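Long-range contact in protein LURP-one-related 15 (Arabidopsis thaliana, PDB 1ZXU), which is of unknown function but might be related to the phospholipid scramblases and the tubby-like superfamily of membrane-tethered transcription factors: residues Val26-Met40 with Phe187-Ala201. Numbering follows the deposited sequence.
Sequences VVVDPKYCAPYPIDM and FSVTVYPNVDYAFIA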
loop_
_atom_site.group_PDB
_atom_site.type_symbol
_atom_site.label_atom_id
_atom_site.label_comp_id
_atom_site.label_asym_id
_atom_site.label_seq_id
_atom_site.Cartn_x
_atom_site.Cartn_y
_atom_site.Cartn_z
ATOM N N VAL A 26 -3.128 3.061 12.454
ATOM C CA VAL A 26 -2.162 4.064 11.984
ATOM C C VAL A 26 -0.811 3.384 11.779
ATOM O O VAL A 26 -0.320 2.665 12.665
ATOM C CB VAL A 26 -2.073 5.270 12.942
ATOM C CG1 VAL A 26 -2.143 4.832 14.395
ATOM C CG2 VAL A 26 -0.816 6.121 12.682
ATOM N N VAL A 27 -0.214 3.600 10.603
ATOM C CA VAL A 27 1.025 2.911 10.254
ATOM C C VAL A 27 2.043 3.922 9.691
ATOM O O VAL A 27 3.212 3.977 10.143
ATOM C CB VAL A 27 0.790 1.762 9.248
ATOM C CG1 VAL A 27 2.097 1.177 8.845
ATOM C CG2 VAL A 27 -0.041 0.638 9.902
ATOM N N VAL A 28 1.574 4.728 8.764
ATOM C CA VAL A 28 2.437 5.694 8.084
ATOM C C VAL A 28 2.356 7.030 8.797
ATOM O O VAL A 28 3.407 7.612 9.193
ATOM C CB VAL A 28 2.070 5.819 6.546
ATOM C CG1 VAL A 28 2.796 7.054 5.881
ATOM C CG2 VAL A 28 2.339 4.500 5.803
ATOM N N ASP A 29 1.126 7.490 8.985
ATOM C CA ASP A 29 0.839 8.814 9.584
ATOM C C ASP A 29 -0.648 8.889 9.922
ATOM O O ASP A 29 -1.504 8.584 9.084
ATOM C CB ASP A 29 1.192 9.932 8.586
ATOM C CG ASP A 29 1.176 11.378 9.231
ATOM O OD1 ASP A 29 0.221 11.761 9.945
ATOM O OD2 ASP A 29 2.126 12.152 8.950
ATOM N N PRO A 30 -0.981 9.364 11.140
ATOM C CA PRO A 30 -2.410 9.504 11.462
ATOM C C PRO A 30 -3.221 10.398 10.514
ATOM O O PRO A 30 -4.432 10.264 10.456
ATOM C CB PRO A 30 -2.400 10.095 12.907
ATOM C CG PRO A 30 -1.049 10.678 13.073
ATOM C CD PRO A 30 -0.107 9.783 12.256
ATOM N N LYS A 31 -2.585 11.281 9.746
ATOM C CA LYS A 31 -3.318 12.096 8.790
ATOM C C LYS A 31 -3.945 11.294 7.628
ATOM O O LYS A 31 -4.810 11.802 6.907
ATOM C CB LYS A 31 -2.463 13.252 8.257
ATOM C CG LYS A 31 -1.480 12.865 7.172
ATOM C CD LYS A 31 -0.787 14.040 6.576
ATOM C CE LYS A 31 0.707 13.961 6.830
ATOM N NZ LYS A 31 1.429 15.210 6.412
ATOM N N TYR A 32 -3.515 10.034 7.488
ATOM C CA TYR A 32 -4.069 9.176 6.448
ATOM C C TYR A 32 -5.166 8.279 7.001
ATOM O O TYR A 32 -5.507 7.279 6.412
ATOM C CB TYR A 32 -2.931 8.352 5.833
ATOM C CG TYR A 32 -1.954 9.210 5.096
ATOM C CD1 TYR A 32 -2.317 9.901 3.961
ATOM C CD2 TYR A 32 -0.678 9.345 5.565
ATOM C CE1 TYR A 32 -1.402 10.723 3.321
ATOM C CE2 TYR A 32 0.237 10.157 4.943
ATOM C CZ TYR A 32 -0.128 10.821 3.833
ATOM O OH TYR A 32 0.835 11.613 3.250
ATOM N N CYS A 33 -5.768 8.660 8.120
ATOM C CA CYS A 33 -6.829 7.840 8.732
ATOM C C CYS A 33 -8.116 8.644 8.739
ATOM O O CYS A 33 -8.283 9.508 9.589
ATOM C CB CYS A 33 -6.434 7.430 10.157
ATOM S SG CYS A 33 -4.955 6.399 10.283
ATOM N N ALA A 34 -8.985 8.410 7.760
ATOM C CA ALA A 34 -10.278 9.123 7.610
ATOM C C ALA A 34 -11.416 8.435 8.377
ATOM O O ALA A 34 -11.393 7.229 8.576
ATOM C CB ALA A 34 -10.637 9.232 6.133
ATOM N N PRO A 35 -12.430 9.209 8.830
ATOM C CA PRO A 35 -13.565 8.698 9.602
ATOM C C PRO A 35 -14.654 8.002 8.792
ATOM O O PRO A 35 -15.621 7.496 9.375
ATOM C CB PRO A 35 -14.153 9.971 10.229
ATOM C CG PRO A 35 -13.793 11.039 9.306
ATOM C CD PRO A 35 -12.490 10.677 8.657
ATOM N N TYR A 36 -14.520 7.998 7.467
ATOM C CA TYR A 36 -15.473 7.303 6.602
ATOM C C TYR A 36 -14.649 6.336 5.727
ATOM O O TYR A 36 -13.433 6.540 5.565
ATOM C CB TYR A 36 -16.238 8.293 5.710
ATOM C CG TYR A 36 -15.352 9.435 5.299
ATOM C CD1 TYR A 36 -14.535 9.342 4.162
ATOM C CD2 TYR A 36 -15.313 10.611 6.059
ATOM C CE1 TYR A 36 -13.681 10.375 3.810
ATOM C CE2 TYR A 36 -14.470 11.657 5.708
ATOM C CZ TYR A 36 -13.655 11.530 4.598
ATOM O OH TYR A 36 -12.819 12.565 4.245
ATOM N N PRO A 37 -15.307 5.308 5.182
ATOM C CA PRO A 37 -14.631 4.492 4.146
ATOM C C PRO A 37 -14.265 5.288 2.912
ATOM O O PRO A 37 -14.988 6.200 2.486
ATOM C CB PRO A 37 -15.649 3.394 3.839
ATOM C CG PRO A 37 -16.531 3.342 5.119
ATOM C CD PRO A 37 -16.657 4.796 5.483
ATOM N N ILE A 38 -13.131 4.934 2.311
ATOM C CA ILE A 38 -12.617 5.547 1.094
ATOM C C ILE A 38 -12.366 4.410 0.110
ATOM O O ILE A 38 -11.801 3.385 0.526
ATOM C CB ILE A 38 -11.252 6.185 1.396
ATOM C CG1 ILE A 38 -11.452 7.468 2.201
ATOM C CG2 ILE A 38 -10.457 6.474 0.090
ATOM C CD1 ILE A 38 -10.124 8.104 2.625
ATOM N N ASP A 39 -12.774 4.568 -1.150
ATOM C CA ASP A 39 -12.504 3.562 -2.197
ATOM C C ASP A 39 -11.382 4.120 -3.036
ATOM O O ASP A 39 -11.447 5.282 -3.421
ATOM C CB ASP A 39 -13.685 3.326 -3.096
ATOM C CG ASP A 39 -14.685 2.337 -2.498
ATOM O OD1 ASP A 39 -14.580 2.008 -1.307
ATOM O OD2 ASP A 39 -15.581 1.881 -3.223
HETATM N N MSE A 40 -10.340 3.331 -3.235
HETATM C CA MSE A 40 -9.213 3.795 -4.073
HETATM C C MSE A 40 -9.124 2.971 -5.315
HETATM O O MSE A 40 -9.568 1.803 -5.345
HETATM C CB MSE A 40 -7.885 3.695 -3.314
HETATM C CG MSE A 40 -7.904 4.339 -1.951
HETATM SE SE MSE A 40 -6.161 4.343 -1.089
HETATM C CE MSE A 40 -5.734 2.538 -1.514
ATOM N N PHE A 187 -10.976 -2.575 -10.672
ATOM C CA PHE A 187 -11.300 -2.842 -9.292
ATOM C C PHE A 187 -11.200 -1.572 -8.479
ATOM O O PHE A 187 -10.627 -0.562 -8.930
ATOM C CB PHE A 187 -10.319 -3.862 -8.738
ATOM C CG PHE A 187 -8.907 -3.316 -8.550
ATOM C CD1 PHE A 187 -8.532 -2.689 -7.350
ATOM C CD2 PHE A 187 -7.949 -3.493 -9.551
ATOM C CE1 PHE A 187 -7.205 -2.202 -7.178
ATOM C CE2 PHE A 187 -6.643 -3.036 -9.390
ATOM C CZ PHE A 187 -6.254 -2.384 -8.221
ATOM N N SER A 188 -11.767 -1.628 -7.275
ATOM C CA SER A 188 -11.446 -0.597 -6.284
ATOM C C SER A 188 -11.100 -1.263 -4.996
ATOM O O SER A 188 -11.330 -2.465 -4.841
ATOM C CB SER A 188 -12.590 0.371 -6.065
ATOM O OG SER A 188 -13.726 -0.311 -5.575
ATOM N N VAL A 189 -10.438 -0.511 -4.107
ATOM C CA VAL A 189 -10.133 -1.075 -2.804
ATOM C C VAL A 189 -10.818 -0.165 -1.761
ATOM O O VAL A 189 -10.546 1.006 -1.698
ATOM C CB VAL A 189 -8.628 -1.109 -2.512
ATOM C CG1 VAL A 189 -8.346 -1.619 -1.090
ATOM C CG2 VAL A 189 -7.906 -2.045 -3.465
ATOM N N THR A 190 -11.709 -0.742 -0.960
ATOM C CA THR A 190 -12.314 -0.003 0.187
ATOM C C THR A 190 -11.375 -0.027 1.355
ATOM O O THR A 190 -10.951 -1.111 1.802
ATOM C CB THR A 190 -13.661 -0.607 0.602
ATOM O OG1 THR A 190 -14.541 -0.598 -0.534
ATOM C CG2 THR A 190 -14.246 0.211 1.789
ATOM N N VAL A 191 -11.014 1.161 1.845
ATOM C CA VAL A 191 -10.253 1.255 3.099
ATOM C C VAL A 191 -11.261 1.634 4.188
ATOM O O VAL A 191 -12.003 2.650 4.070
ATOM C CB VAL A 191 -9.239 2.396 2.985
ATOM C CG1 VAL A 191 -8.513 2.634 4.297
ATOM C CG2 VAL A 191 -8.291 2.089 1.795
ATOM N N TYR A 192 -11.296 0.849 5.240
ATOM C CA TYR A 192 -12.363 1.093 6.233
ATOM C C TYR A 192 -12.013 2.265 7.135
ATOM O O TYR A 192 -10.871 2.731 7.183
ATOM C CB TYR A 192 -12.642 -0.225 6.986
ATOM C CG TYR A 192 -13.378 -1.164 6.033
ATOM C CD1 TYR A 192 -14.753 -0.931 5.727
ATOM C CD2 TYR A 192 -12.727 -2.209 5.386
ATOM C CE1 TYR A 192 -15.431 -1.749 4.848
ATOM C CE2 TYR A 192 -13.438 -3.068 4.494
ATOM C CZ TYR A 192 -14.777 -2.808 4.237
ATOM O OH TYR A 192 -15.446 -3.620 3.359
ATOM N N PRO A 193 -13.002 2.763 7.908
ATOM C CA PRO A 193 -12.737 3.946 8.704
ATOM C C PRO A 193 -11.581 3.797 9.662
ATOM O O PRO A 193 -11.374 2.749 10.307
ATOM C CB PRO A 193 -14.081 4.134 9.473
ATOM C CG PRO A 193 -15.095 3.549 8.566
ATOM C CD PRO A 193 -14.391 2.296 8.076
ATOM N N ASN A 194 -10.761 4.858 9.753
ATOM C CA ASN A 194 -9.606 4.924 10.650
ATOM C C ASN A 194 -8.431 4.001 10.329
ATOM O O ASN A 194 -7.539 3.797 11.126
ATOM C CB ASN A 194 -10.041 4.735 12.144
ATOM C CG ASN A 194 -11.048 5.769 12.569
ATOM O OD1 ASN A 194 -12.122 5.439 13.056
ATOM N ND2 ASN A 194 -10.719 7.029 12.350
ATOM N N VAL A 195 -8.482 3.393 9.147
ATOM C CA VAL A 195 -7.353 2.625 8.670
ATOM C C VAL A 195 -6.485 3.571 7.805
ATOM O O VAL A 195 -7.001 4.370 7.026
ATOM C CB VAL A 195 -7.895 1.490 7.787
ATOM C CG1 VAL A 195 -6.761 0.726 7.040
ATOM C CG2 VAL A 195 -8.698 0.490 8.651
ATOM N N ASP A 196 -5.181 3.398 7.912
ATOM C CA ASP A 196 -4.230 4.287 7.226
ATOM C C ASP A 196 -4.262 4.010 5.732
ATOM O O ASP A 196 -3.860 2.927 5.289
ATOM C CB ASP A 196 -2.871 3.994 7.839
ATOM C CG ASP A 196 -1.781 4.929 7.353
ATOM O OD1 ASP A 196 -1.763 5.234 6.149
ATOM O OD2 ASP A 196 -0.931 5.309 8.179
ATOM N N TYR A 197 -4.777 4.959 4.952
ATOM C CA TYR A 197 -4.946 4.641 3.515
ATOM C C TYR A 197 -3.612 4.741 2.737
ATOM O O TYR A 197 -3.504 4.232 1.601
ATOM C CB TYR A 197 -6.121 5.430 2.870
ATOM C CG TYR A 197 -5.904 6.932 2.637
ATOM C CD1 TYR A 197 -5.103 7.390 1.569
ATOM C CD2 TYR A 197 -6.564 7.863 3.472
ATOM C CE1 TYR A 197 -4.951 8.769 1.323
ATOM C CE2 TYR A 197 -6.410 9.235 3.229
ATOM C CZ TYR A 197 -5.585 9.656 2.163
ATOM O OH TYR A 197 -5.401 11.022 1.901
ATOM N N ALA A 198 -2.607 5.390 3.328
ATOM C CA ALA A 198 -1.272 5.377 2.667
ATOM C C ALA A 198 -0.678 3.991 2.848
ATOM O O ALA A 198 -0.092 3.406 1.944
ATOM C CB ALA A 198 -0.334 6.444 3.218
ATOM N N PHE A 199 -0.881 3.444 4.031
ATOM C CA PHE A 199 -0.434 2.058 4.255
ATOM C C PHE A 199 -1.129 1.103 3.245
ATOM O O PHE A 199 -0.474 0.333 2.541
ATOM C CB PHE A 199 -0.806 1.699 5.699
ATOM C CG PHE A 199 -0.640 0.228 6.007
ATOM C CD1 PHE A 199 0.587 -0.435 5.758
ATOM C CD2 PHE A 199 -1.737 -0.512 6.475
ATOM C CE1 PHE A 199 0.751 -1.790 6.028
ATOM C CE2 PHE A 199 -1.574 -1.847 6.788
ATOM C CZ PHE A 199 -0.350 -2.527 6.535
ATOM N N ILE A 200 -2.452 1.168 3.134
ATOM C CA ILE A 200 -3.121 0.304 2.175
ATOM C C ILE A 200 -2.668 0.536 0.694
ATOM O O ILE A 200 -2.436 -0.418 -0.059
ATOM C CB ILE A 200 -4.646 0.419 2.303
ATOM C CG1 ILE A 200 -5.070 0.125 3.762
ATOM C CG2 ILE A 200 -5.269 -0.503 1.218
ATOM C CD1 ILE A 200 -4.705 -1.289 4.255
ATOM N N ALA A 201 -2.454 1.800 0.333
ATOM C CA ALA A 201 -1.999 2.140 -1.022
ATOM C C ALA A 201 -0.622 1.498 -1.212
ATOM O O ALA A 201 -0.386 0.952 -2.270
ATOM C CB ALA A 201 -1.853 3.669 -1.179
HETATM O O HOH W 1 -8.674 6.169 5.949
HETATM O O HOH W 2 -11.038 5.195 5.282
#
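The carboxylate of D196 grips the start of 26-40 and the start of a helix at once. Its OD2 accepts from three successive amides: V27 N, V28 N at 2.6 Å from above the carboxylate plane, and D29 N through the syn lone pair. Its OD1 caps the helix, taking F199 N at 2.9 Å and, weakly, A198 N. Aspartate suits this N-cap because its short side chain brings two acceptor oxygens close to the backbone; with CG anti to the backbone N (chi1 -174°), OD2 faces the V27-D29 amides and OD1 the helix start. A leucine here would probably leave all three loop amides and F199 N without their acceptor, freeing the V27-D29 loop and uncapping the helix.

Apolar groups pack tightly beside this polar knot. V27 CG2 lies over the F199 ring, and A198, small enough to let the loop close in, puts CB 3.7 Å from Y32 CG, over the ring face. The Y32 edge meets the Y197 face in a T-shaped pair, centroids 5.4 Å apart and planes at 83°, while Y197 N donates to Y32 O. Beyond, selenomethionine M40 bends (chi3 -45°) to bring CE 3.8 Å from A201 CA, its flexible chain reaching from strand to helix, with SE beside Y197; L64 and F65 add to this core.

The P35-P37 and N194 side faces solvent: here a proline-proline touch, P37 on P193, and one backbone bond, N194 N to A34 O, replace interlocked side chains. Two waters sit among the backbone groups, one accepting from A34 N and probably donating to V195 O. N194, whose backbone phi is positive, fits the third position of the type II turn from Y192 to V195.

Paired backbone bonds at I38-V191 and M40-V189 join the first and last strands antiparallel, closing the barrel. With helix 197-211 threading it, the arrangement is that of the Tubby_C clan: a closed antiparallel β-barrel around a C-terminal helix.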